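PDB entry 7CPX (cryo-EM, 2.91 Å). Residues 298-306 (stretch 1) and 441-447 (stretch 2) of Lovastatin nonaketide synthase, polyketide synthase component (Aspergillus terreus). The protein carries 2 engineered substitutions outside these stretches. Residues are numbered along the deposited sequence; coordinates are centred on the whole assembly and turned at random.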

ATOM      1  N   ALA A 298     -27.281  46.151 -20.414  1.00 83.26           N
ATOM      2  CA  ALA A 298     -26.416  46.343 -21.571  1.00 83.26           C
ATOM      3  C   ALA A 298     -26.812  45.418 -22.712  1.00 83.26           C
ATOM      4  O   ALA A 298     -26.780  45.820 -23.880  1.00 83.26           O
ATOM      5  CB  ALA A 298     -24.959  46.110 -21.177  1.00 83.26           C
ATOM      6  N   THR A 299     -27.175  44.175 -22.398  1.00 81.73           N
ATOM      7  CA  THR A 299     -27.588  43.245 -23.440  1.00 81.73           C
ATOM      8  C   THR A 299     -28.853  43.731 -24.131  1.00 81.73           C
ATOM      9  O   THR A 299     -28.962  43.672 -25.361  1.00 81.73           O
ATOM     10  CB  THR A 299     -27.807  41.855 -22.844  1.00 81.73           C
ATOM     11  OG1 THR A 299     -26.662  41.479 -22.069  1.00 81.73           O
ATOM     12  CG2 THR A 299     -28.024  40.831 -23.942  1.00 81.73           C
ATOM     13  N   TYR A 300     -29.823  44.219 -23.355  1.00 83.85           N
ATOM     14  CA  TYR A 300     -31.047  44.730 -23.960  1.00 83.85           C
ATOM     15  C   TYR A 300     -30.776  45.987 -24.777  1.00 83.85           C
ATOM     16  O   TYR A 300     -31.366  46.177 -25.847  1.00 83.85           O
ATOM     17  CB  TYR A 300     -32.096  44.997 -22.883  1.00 83.85           C
ATOM     18  CG  TYR A 300     -32.908  43.773 -22.529  1.00 83.85           C
ATOM     19  CD1 TYR A 300     -32.440  42.849 -21.611  1.00 83.85           C
ATOM     20  CD2 TYR A 300     -34.138  43.538 -23.122  1.00 83.85           C
ATOM     21  CE1 TYR A 300     -33.173  41.729 -21.289  1.00 83.85           C
ATOM     22  CE2 TYR A 300     -34.879  42.420 -22.805  1.00 83.85           C
ATOM     23  CZ  TYR A 300     -34.390  41.519 -21.888  1.00 83.85           C
ATOM     24  OH  TYR A 300     -35.121  40.400 -21.564  1.00 83.85           O
ATOM     25  N   ALA A 301     -29.889  46.858 -24.292  1.00 85.61           N
ATOM     26  CA  ALA A 301     -29.536  48.049 -25.057  1.00 85.61           C
ATOM     27  C   ALA A 301     -28.873  47.676 -26.376  1.00 85.61           C
ATOM     28  O   ALA A 301     -29.176  48.263 -27.421  1.00 85.61           O
ATOM     29  CB  ALA A 301     -28.619  48.950 -24.232  1.00 85.61           C
ATOM     30  N   GLN A 302     -27.964  46.701 -26.346  1.00 84.65           N
ATOM     31  CA  GLN A 302     -27.313  46.252 -27.572  1.00 84.65           C
ATOM     32  C   GLN A 302     -28.328  45.657 -28.537  1.00 84.65           C
ATOM     33  O   GLN A 302     -28.217  45.834 -29.756  1.00 84.65           O
ATOM     34  CB  GLN A 302     -26.225  45.233 -27.239  1.00 84.65           C
ATOM     35  CG  GLN A 302     -25.058  45.814 -26.460  1.00 84.65           C
ATOM     36  CD  GLN A 302     -24.183  44.756 -25.809  1.00 84.65           C
ATOM     37  OE1 GLN A 302     -23.467  45.040 -24.849  1.00 84.65           O
ATOM     38  NE2 GLN A 302     -24.231  43.533 -26.328  1.00 84.65           N
ATOM     39  N   ALA A 303     -29.324  44.948 -28.008  1.00 84.87           N
ATOM     40  CA  ALA A 303     -30.385  44.388 -28.833  1.00 84.87           C
ATOM     41  C   ALA A 303     -31.327  45.452 -29.374  1.00 84.87           C
ATOM     42  O   ALA A 303     -32.188  45.127 -30.199  1.00 84.87           O
ATOM     43  CB  ALA A 303     -31.187  43.365 -28.030  1.00 84.87           C
ATOM     44  N   GLY A 304     -31.192  46.701 -28.936  1.00 86.83           N
ATOM     45  CA  GLY A 304     -32.155  47.720 -29.292  1.00 86.83           C
ATOM     46  C   GLY A 304     -33.439  47.641 -28.504  1.00 86.83           C
ATOM     47  O   GLY A 304     -34.469  48.144 -28.961  1.00 86.83           O
ATOM     48  N   LEU A 305     -33.407  47.019 -27.330  1.00 86.94           N
ATOM     49  CA  LEU A 305     -34.585  46.799 -26.505  1.00 86.94           C
ATOM     50  C   LEU A 305     -34.530  47.704 -25.284  1.00 86.94           C
ATOM     51  O   LEU A 305     -33.510  47.755 -24.589  1.00 86.94           O
ATOM     52  CB  LEU A 305     -34.673  45.335 -26.071  1.00 86.94           C
ATOM     53  CG  LEU A 305     -34.960  44.331 -27.186  1.00 86.94           C
ATOM     54  CD1 LEU A 305     -34.841  42.914 -26.666  1.00 86.94           C
ATOM     55  CD2 LEU A 305     -36.340  44.565 -27.766  1.00 86.94           C
ATOM     56  N   ASP A 306     -35.625  48.413 -25.027  1.00 92.96           N
ATOM     57  CA  ASP A 306     -35.733  49.245 -23.836  1.00 92.96           C
ATOM     58  C   ASP A 306     -36.158  48.375 -22.661  1.00 92.96           C
ATOM     59  O   ASP A 306     -37.236  47.773 -22.683  1.00 92.96           O
ATOM     60  CB  ASP A 306     -36.733  50.376 -24.061  1.00 92.96           C
ATOM     61  CG  ASP A 306     -36.332  51.290 -25.203  1.00 92.96           C
ATOM     62  OD1 ASP A 306     -35.116  51.443 -25.445  1.00 92.96           O
ATOM     63  OD2 ASP A 306     -37.233  51.854 -25.859  1.00 92.96           O
ATOM     64  N   ALA A 441     -23.137  35.459 -18.158  1.00 75.24           N
ATOM     65  CA  ALA A 441     -23.544  35.519 -19.551  1.00 75.24           C
ATOM     66  C   ALA A 441     -25.056  35.650 -19.612  1.00 75.24           C
ATOM     67  O   ALA A 441     -25.779  34.892 -18.953  1.00 75.24           O
ATOM     68  CB  ALA A 441     -23.083  34.277 -20.312  1.00 75.24           C
ATOM     69  N   HIS A 442     -25.528  36.619 -20.388  1.00 79.46           N
ATOM     70  CA  HIS A 442     -26.951  36.855 -20.567  1.00 79.46           C
ATOM     71  C   HIS A 442     -27.271  36.836 -22.051  1.00 79.46           C
ATOM     72  O   HIS A 442     -26.572  37.467 -22.850  1.00 79.46           O
ATOM     73  CB  HIS A 442     -27.380  38.187 -19.951  1.00 79.46           C
ATOM     74  CG  HIS A 442     -28.828  38.505 -20.154  1.00 79.46           C
ATOM     75  ND1 HIS A 442     -29.262  39.434 -21.075  1.00 79.46           N
ATOM     76  CD2 HIS A 442     -29.942  38.013 -19.562  1.00 79.46           C
ATOM     77  CE1 HIS A 442     -30.579  39.505 -21.039  1.00 79.46           C
ATOM     78  NE2 HIS A 442     -31.016  38.653 -20.129  1.00 79.46           N
ATOM     79  N   ALA A 443     -28.323  36.113 -22.410  1.00 79.55           N
ATOM     80  CA  ALA A 443     -28.771  35.987 -23.787  1.00 79.55           C
ATOM     81  C   ALA A 443     -30.237  36.371 -23.883  1.00 79.55           C
ATOM     82  O   ALA A 443     -31.043  36.004 -23.024  1.00 79.55           O
ATOM     83  CB  ALA A 443     -28.576  34.563 -24.303  1.00 79.55           C
ATOM     84  N   ILE A 444     -30.574  37.113 -24.929  1.00 82.50           N
ATOM     85  CA  ILE A 444     -31.953  37.461 -25.237  1.00 82.50           C
ATOM     86  C   ILE A 444     -32.370  36.623 -26.435  1.00 82.50           C
ATOM     87  O   ILE A 444     -31.719  36.662 -27.484  1.00 82.50           O
ATOM     88  CB  ILE A 444     -32.102  38.964 -25.522  1.00 82.50           C
ATOM     89  CG1 ILE A 444     -31.626  39.776 -24.316  1.00 82.50           C
ATOM     90  CG2 ILE A 444     -33.546  39.295 -25.846  1.00 82.50           C
ATOM     91  CD1 ILE A 444     -31.636  41.274 -24.537  1.00 82.50           C
ATOM     92  N   ILE A 445     -33.444  35.857 -26.281  1.00 81.39           N
ATOM     93  CA  ILE A 445     -33.897  34.932 -27.308  1.00 81.39           C
ATOM     94  C   ILE A 445     -35.343  35.258 -27.642  1.00 81.39           C
ATOM     95  O   ILE A 445     -36.075  35.827 -26.829  1.00 81.39           O
ATOM     96  CB  ILE A 445     -33.747  33.467 -26.849  1.00 81.39           C
ATOM     97  CG1 ILE A 445     -32.330  33.239 -26.317  1.00 81.39           C
ATOM     98  CG2 ILE A 445     -34.044  32.515 -27.995  1.00 81.39           C
ATOM     99  CD1 ILE A 445     -32.064  31.833 -25.859  1.00 81.39           C
ATOM    100  N   GLU A 446     -35.746  34.908 -28.859  1.00 86.92           N
ATOM    101  CA  GLU A 446     -37.083  35.213 -29.336  1.00 86.92           C
ATOM    102  C   GLU A 446     -37.534  34.107 -30.275  1.00 86.92           C
ATOM    103  O   GLU A 446     -36.725  33.328 -30.784  1.00 86.92           O
ATOM    104  CB  GLU A 446     -37.126  36.568 -30.051  1.00 86.92           C
ATOM    105  CG  GLU A 446     -36.669  37.739 -29.200  1.00 86.92           C
ATOM    106  CD  GLU A 446     -36.711  39.053 -29.951  1.00 86.92           C
ATOM    107  OE1 GLU A 446     -36.923  39.028 -31.182  1.00 86.92           O
ATOM    108  OE2 GLU A 446     -36.533  40.112 -29.314  1.00 86.92           O
ATOM    109  N   GLU A 447     -38.843  34.033 -30.484  1.00 88.76           N
ATOM    110  CA  GLU A 447     -39.373  33.136 -31.497  1.00 88.76           C
ATOM    111  C   GLU A 447     -39.123  33.723 -32.878  1.00 88.76           C
ATOM    112  O   GLU A 447     -39.203  34.937 -33.077  1.00 88.76           O
ATOM    113  CB  GLU A 447     -40.870  32.911 -31.288  1.00 88.76           C
ATOM    114  CG  GLU A 447     -41.735  34.130 -31.583  1.00 88.76           C
ATOM    115  CD  GLU A 447     -43.214  33.832 -31.472  1.00 88.76           C
ATOM    116  OE1 GLU A 447     -43.610  32.680 -31.749  1.00 88.76           O
ATOM    117  OE2 GLU A 447     -43.983  34.748 -31.111  1.00 88.76           O
TER

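The last part of a helix that begins earlier in the chain, together with the residues that follow it, lies against the strand 441-446, in a contact made largely by side chains that buries about 300 Å² in total. The two axes approach to 8.8 Å, and their N-to-C directions diverge by 40°, so that Thr299 sits nearest His442 (CA to CA 7.0 Å) and Tyr300 nearest Ile444 (CA to CA 7.4 Å). Alternation along the strand sends the side chains of His442, Ile444 and Glu446 toward residues 298-306, whereas those of Ala441 and Ala443 point away.

Ile444 covers the most surface. Its extended m,t rotamer carries CD1 over one face of the Tyr300 ring, 3.4 Å from the ring centroid and only 11° off the normal, a CH-pi contact in which a methyl group meets the aromatic pi cloud. The same CD1 lies 3.7 Å from Thr299 CG2 and 4.1 Å from Ala303 CB, and so rests in a largely apolar pocket built by Thr299 and Tyr300 together with Ala303, four residues after Thr299. Its other branch is used as well: Ile444 CG2 packs 3.9 Å from Leu305 CD1.

Thr299 and His442 form the second centre. Thr299 CB approaches His442 ND1 to 3.3 Å at the edge of the imidazole, near its plane. Tyr300 CE1 also reaches that edge, 3.4 Å from His442 CE1; the two rings meet rim to rim, with centroids 5.6 Å apart and planes at 32°, rather than stacking.

Leu305 is brought back to the strand by a Schellman motif. Gly304 adopts positive phi, where a CB would be jammed against the preceding carbonyl oxygen, while Gly304 N bonds to Ala301 O (3.0 Å) and Leu305 N to Tyr300 O (2.7 Å). The chain thus leaves the helix with Leu305 directed toward Ile444.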